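Local coordinates for protein 11S globulin (PDB 5WXU) that binds the plant hormone auxin (indole-3-acetic acid) and sequesters it, and probably serves as a hexameric seed storage globulin of the cupin family, at the interface of chains A and B and the interface of chains A and C. Coordinates in Å, arbitrary orientation; residue numbers count along the deposited sequence, not the author numbering. Chains: chain A/B/C, 11S globulin.

Contact 1: the interface of chains A and B. Residues chain A 185, 187, 330, 351-353, 390, 410-411; chain B 27-28, 192.
B:Arg28 drives its extended side chain end-on into A:Asp185, the last residue of strand 178-185 in a cupin subunit of this 11S globulin. Charge pairing comes first: B:Arg28 NH1 donates to carboxylate OD1 of A:Asp185 at 3.0 Å, meeting its syn lone pair almost in the guanidinium plane, and B:Arg28 NH2 forms the salt bridge to A:Asp185 OD2 at 2.9 Å. The carboxylate and guanidinium planes are 33° apart, and the NH2 bond leaves the guanidinium plane more than the NH1 bond. A:Asp185 holds CG anti to its backbone N (chi1 180°), which turns both oxygens to the arginine. An alanine in place of B:Arg28 would probably leave the A:Asp185 carboxylate without its cationic mate and take away a partner of the water lodged against A:Gln330 and A:Asn411.

Hydrogen bonds without a salt bridge gather round B:Gln192. Its amide meets A:Thr410 twice: B:Gln192 NE2 donates to the backbone O of A:Thr410 at 2.9 Å, in the plane of the amide, while OE1 accepts from the hydroxyl OG1 at 2.7 Å. The backbone N-H of A:His353 also donates to that hydroxyl and helps orient it. The backbone of B:Gln192 is held too, its N on an in-plane lone pair of A:Gln390 OE1 at 2.7 Å, its O approached from above the carbonyl plane by A:His353 NE2 at 2.9 Å. A:Gln390 N in turn donates to A:His353 ND1 and steadies that imidazole.

Water 2 bridges B:Arg28 NE to A:Gln330 OE1 and A:Asn411 OD1; water 1 joins A:Ser187 OG to B:Gln192 OE1 and B:Arg28 N.

Contact 2: the interface of chains A and C. Residues chain A 122-123, 125, 127, 147; chain C 422, 453-455.
The guanidinium of C:Arg422 is sandwiched between A:Gln147 across the interface and C:Ile455 of its own chain. On one face sits the amide oxygen OE1 of A:Gln147, 3.0 Å above the plane and shifted toward the rim; on the opposite face lies the CD1 methyl of C:Ile455. At the edge, C:Arg422 NH2 donates to the backbone O of A:Glu122 at 2.7 Å, and NH1 donates within its own chain to C:Glu453 O at 2.8 Å, a nearly straight bond (164° at the hydrogen) lying in the guanidinium plane. Together with the NH2 bond it helps set the turn of the flat group, and it ties the group to the C:Glu453 carbonyl. A bend at chi3 (-46°) brings the arginine head round to this position.

The phenyl ring of A:Phe127 packs with its CE1 corner 3.6 Å from CB of C:Glu453, a poorly ordered residue, and its CE2 corner 3.7 Å from CG of C:Glu454. Water 3 lies in the ring plane at its edge and links A:Gln147 OE1 to C:Glu453 O.

This patch belongs to a two-fold interface of the globulin hexamer, and its twin has the chains exchanged. A:Gln125, on strand 124-126, reaches between the arginine and the backbone of C:Ile455. Its OE1 receives a weak bond from C:Arg422 NH1, tip to tip, with amide and guanidinium planes 81° apart. The backbone N of C:Ile455 donates to an in-plane lone pair of A:Gln125 OE1 at 2.8 Å.

Contact 1: the interface of chains A and B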
# COMPACT_ATOMS: atom_id res chain seq x y z
N ASP A 185 23.80 -4.45 -6.59
CA ASP A 185 23.14 -3.19 -6.94
C ASP A 185 23.57 -2.18 -5.85
O ASP A 185 22.95 -2.03 -4.80
CB ASP A 185 21.62 -3.35 -6.99
CG ASP A 185 20.92 -2.12 -7.33
OD1 ASP A 185 21.61 -1.15 -7.75
OD2 ASP A 185 19.66 -2.13 -7.13
N SER A 187 23.70 1.13 -5.97
CA SER A 187 22.90 2.36 -5.79
C SER A 187 21.53 2.13 -5.13
O SER A 187 20.71 3.04 -4.95
CB SER A 187 22.79 3.10 -7.13
OG SER A 187 21.78 2.59 -7.96
N GLN A 330 13.79 -4.04 -5.69
CA GLN A 330 13.76 -3.18 -6.88
C GLN A 330 14.71 -3.67 -8.00
O GLN A 330 15.44 -2.89 -8.61
CB GLN A 330 14.04 -1.73 -6.51
CG GLN A 330 13.06 -1.26 -5.45
CD GLN A 330 13.11 0.23 -5.15
OE1 GLN A 330 14.08 0.93 -5.43
NE2 GLN A 330 12.00 0.73 -4.54
N ASN A 351 12.92 2.37 -17.70
CA ASN A 351 12.96 2.66 -16.25
C ASN A 351 14.06 1.92 -15.46
O ASN A 351 13.90 1.61 -14.24
CB ASN A 351 11.55 2.28 -15.67
CG ASN A 351 11.19 0.83 -15.84
OD1 ASN A 351 11.89 0.05 -16.48
ND2 ASN A 351 10.03 0.42 -15.24
N ALA A 352 15.12 1.59 -16.19
CA ALA A 352 16.20 0.79 -15.60
C ALA A 352 17.43 0.76 -16.50
O ALA A 352 17.35 0.95 -17.71
CB ALA A 352 15.71 -0.63 -15.45
N HIS A 353 18.56 0.55 -15.88
CA HIS A 353 19.75 0.03 -16.60
C HIS A 353 19.70 -1.47 -16.77
O HIS A 353 19.14 -2.16 -15.97
CB HIS A 353 21.00 0.36 -15.93
CG HIS A 353 21.08 1.77 -15.53
ND1 HIS A 353 20.98 2.80 -16.44
CD2 HIS A 353 21.26 2.34 -14.32
CE1 HIS A 353 21.10 3.96 -15.79
NE2 HIS A 353 21.29 3.70 -14.51
N GLN A 390 19.80 3.17 -19.13
CA GLN A 390 18.45 3.67 -19.30
C GLN A 390 18.32 4.55 -20.54
O GLN A 390 19.12 5.51 -20.66
CB GLN A 390 18.10 4.52 -18.08
CG GLN A 390 16.66 5.06 -18.12
CD GLN A 390 16.31 5.88 -16.87
OE1 GLN A 390 17.11 6.06 -15.94
NE2 GLN A 390 15.10 6.37 -16.86
N THR A 410 17.80 -2.73 -13.26
CA THR A 410 17.77 -1.92 -12.04
C THR A 410 16.40 -1.33 -11.71
O THR A 410 16.31 -0.17 -11.27
CB THR A 410 18.86 -0.86 -12.02
OG1 THR A 410 18.62 -0.00 -13.12
CG2 THR A 410 20.23 -1.45 -12.16
N ASN A 411 15.36 -2.15 -11.82
CA ASN A 411 14.09 -1.79 -11.29
C ASN A 411 13.28 -3.03 -11.15
O ASN A 411 13.40 -3.98 -11.89
CB ASN A 411 13.33 -0.80 -12.22
CG ASN A 411 12.66 0.34 -11.44
OD1 ASN A 411 12.49 0.29 -10.16
ND2 ASN A 411 12.23 1.33 -12.16
N SER B 27 23.50 6.49 -12.13
CA SER B 27 22.73 5.52 -11.27
C SER B 27 21.64 6.26 -10.51
O SER B 27 21.55 7.48 -10.59
CB SER B 27 23.66 4.77 -10.30
OG SER B 27 24.08 5.63 -9.25
N ARG B 28 20.93 5.51 -9.66
CA ARG B 28 19.98 6.08 -8.71
C ARG B 28 20.64 7.09 -7.80
O ARG B 28 19.92 7.90 -7.22
CB ARG B 28 19.32 5.00 -7.83
CG ARG B 28 18.52 3.96 -8.60
CD ARG B 28 17.66 3.14 -7.60
NE ARG B 28 17.29 1.78 -7.99
CZ ARG B 28 18.08 0.74 -7.96
NH1 ARG B 28 19.37 0.88 -7.70
NH2 ARG B 28 17.58 -0.46 -8.25
N GLN B 192 17.48 7.42 -13.62
CA GLN B 192 18.62 6.71 -13.06
C GLN B 192 19.95 7.04 -13.73
O GLN B 192 20.95 6.34 -13.49
CB GLN B 192 18.42 5.18 -13.11
CG GLN B 192 17.22 4.68 -12.35
CD GLN B 192 17.18 3.17 -12.16
OE1 GLN B 192 18.22 2.49 -12.21
NE2 GLN B 192 16.01 2.65 -11.81
O HOH W 1 20.72 2.79 -11.02
O HOH W 2 14.54 1.44 -8.18

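Contact 2: the interface of chains A and C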
# COMPACT_ATOMS: atom_id res chain seq x y z
N GLU A 122 15.24 -22.12 13.37
CA GLU A 122 15.89 -23.18 12.58
C GLU A 122 14.86 -24.31 12.31
O GLU A 122 14.55 -25.13 13.21
CB GLU A 122 17.14 -23.71 13.30
CG GLU A 122 18.33 -22.74 13.20
CD GLU A 122 18.17 -21.44 13.95
OE1 GLU A 122 17.94 -21.53 15.18
OE2 GLU A 122 18.29 -20.32 13.28
N THR A 123 14.34 -24.38 11.09
CA THR A 123 13.31 -25.36 10.78
C THR A 123 13.76 -26.58 9.99
O THR A 123 12.93 -27.39 9.58
CB THR A 123 12.10 -24.72 10.07
OG1 THR A 123 12.54 -24.36 8.75
CG2 THR A 123 11.57 -23.51 10.81
N GLN A 125 15.68 -29.78 10.73
CA GLN A 125 15.89 -30.33 12.07
C GLN A 125 16.19 -31.83 12.06
O GLN A 125 15.47 -32.60 11.45
CB GLN A 125 14.63 -30.10 12.92
CG GLN A 125 14.19 -28.66 13.04
CD GLN A 125 12.73 -28.62 13.39
OE1 GLN A 125 12.39 -28.72 14.57
NE2 GLN A 125 11.83 -28.53 12.38
N PHE A 127 17.35 -34.79 15.00
CA PHE A 127 17.66 -35.10 16.37
C PHE A 127 18.41 -36.43 16.49
O PHE A 127 18.51 -36.97 17.57
CB PHE A 127 16.35 -35.09 17.12
CG PHE A 127 15.69 -33.75 17.08
CD1 PHE A 127 16.12 -32.73 17.92
CD2 PHE A 127 14.73 -33.45 16.13
CE1 PHE A 127 15.53 -31.47 17.91
CE2 PHE A 127 14.13 -32.18 16.09
CZ PHE A 127 14.54 -31.19 17.00
N GLN A 147 20.37 -28.50 13.97
CA GLN A 147 19.25 -27.72 13.45
C GLN A 147 19.81 -26.52 12.75
O GLN A 147 20.62 -25.83 13.30
CB GLN A 147 18.37 -27.23 14.56
CG GLN A 147 17.62 -28.33 15.23
CD GLN A 147 17.43 -27.94 16.68
OE1 GLN A 147 16.76 -26.94 16.98
NE2 GLN A 147 18.16 -28.61 17.54
N ARG C 422 8.77 -25.98 19.66
CA ARG C 422 9.47 -24.76 19.94
C ARG C 422 8.71 -23.50 19.72
O ARG C 422 9.01 -22.49 20.39
CB ARG C 422 10.85 -24.67 19.24
CG ARG C 422 11.81 -25.75 19.68
CD ARG C 422 13.27 -25.44 19.44
NE ARG C 422 13.60 -24.92 18.13
CZ ARG C 422 13.82 -25.64 17.00
NH1 ARG C 422 13.52 -26.96 16.88
NH2 ARG C 422 14.26 -24.96 15.93
N GLU C 453 11.25 -30.93 21.30
CA GLU C 453 12.21 -29.94 20.80
C GLU C 453 11.94 -29.59 19.34
O GLU C 453 12.62 -28.70 18.81
CB GLU C 453 13.63 -30.52 20.87
CG GLU C 453 14.10 -30.92 22.25
CD GLU C 453 15.35 -31.83 22.22
OE1 GLU C 453 16.38 -31.44 21.56
OE2 GLU C 453 15.27 -32.92 22.85
N GLU C 454 11.00 -30.27 18.71
CA GLU C 454 10.72 -30.01 17.26
C GLU C 454 9.89 -28.77 17.05
O GLU C 454 9.21 -28.28 18.00
CB GLU C 454 9.98 -31.16 16.59
CG GLU C 454 10.54 -32.57 16.76
CD GLU C 454 10.01 -33.33 17.99
OE1 GLU C 454 9.83 -32.74 19.08
OE2 GLU C 454 9.79 -34.54 17.81
N ILE C 455 9.99 -28.21 15.84
CA ILE C 455 8.97 -27.24 15.37
C ILE C 455 8.11 -27.99 14.36
O ILE C 455 8.64 -28.54 13.39
CB ILE C 455 9.67 -26.04 14.66
CG1 ILE C 455 10.47 -25.25 15.67
CG2 ILE C 455 8.73 -25.15 13.89
CD1 ILE C 455 11.26 -24.02 15.20
O HOH W 3 15.48 -28.09 19.20

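Contact 1 and contact 2 lie about 41 Å apart, measured between the centres of their C-alpha atoms, and have no residue in common; chain A takes part in both. In contact 1 it offers the end of strand 178-185 and loops of the later cupin region to chain B; in contact 2 it offers strands 124-126 and 146-148 with the adjoining loop residues to chain C, which answers with loop residues. The two interfaces also differ in symmetry, since the A-B one is not an exact two-fold and the A-C one is. Chain A thus meets two neighbours through separate surfaces, which fits the hexamer reported for this protein.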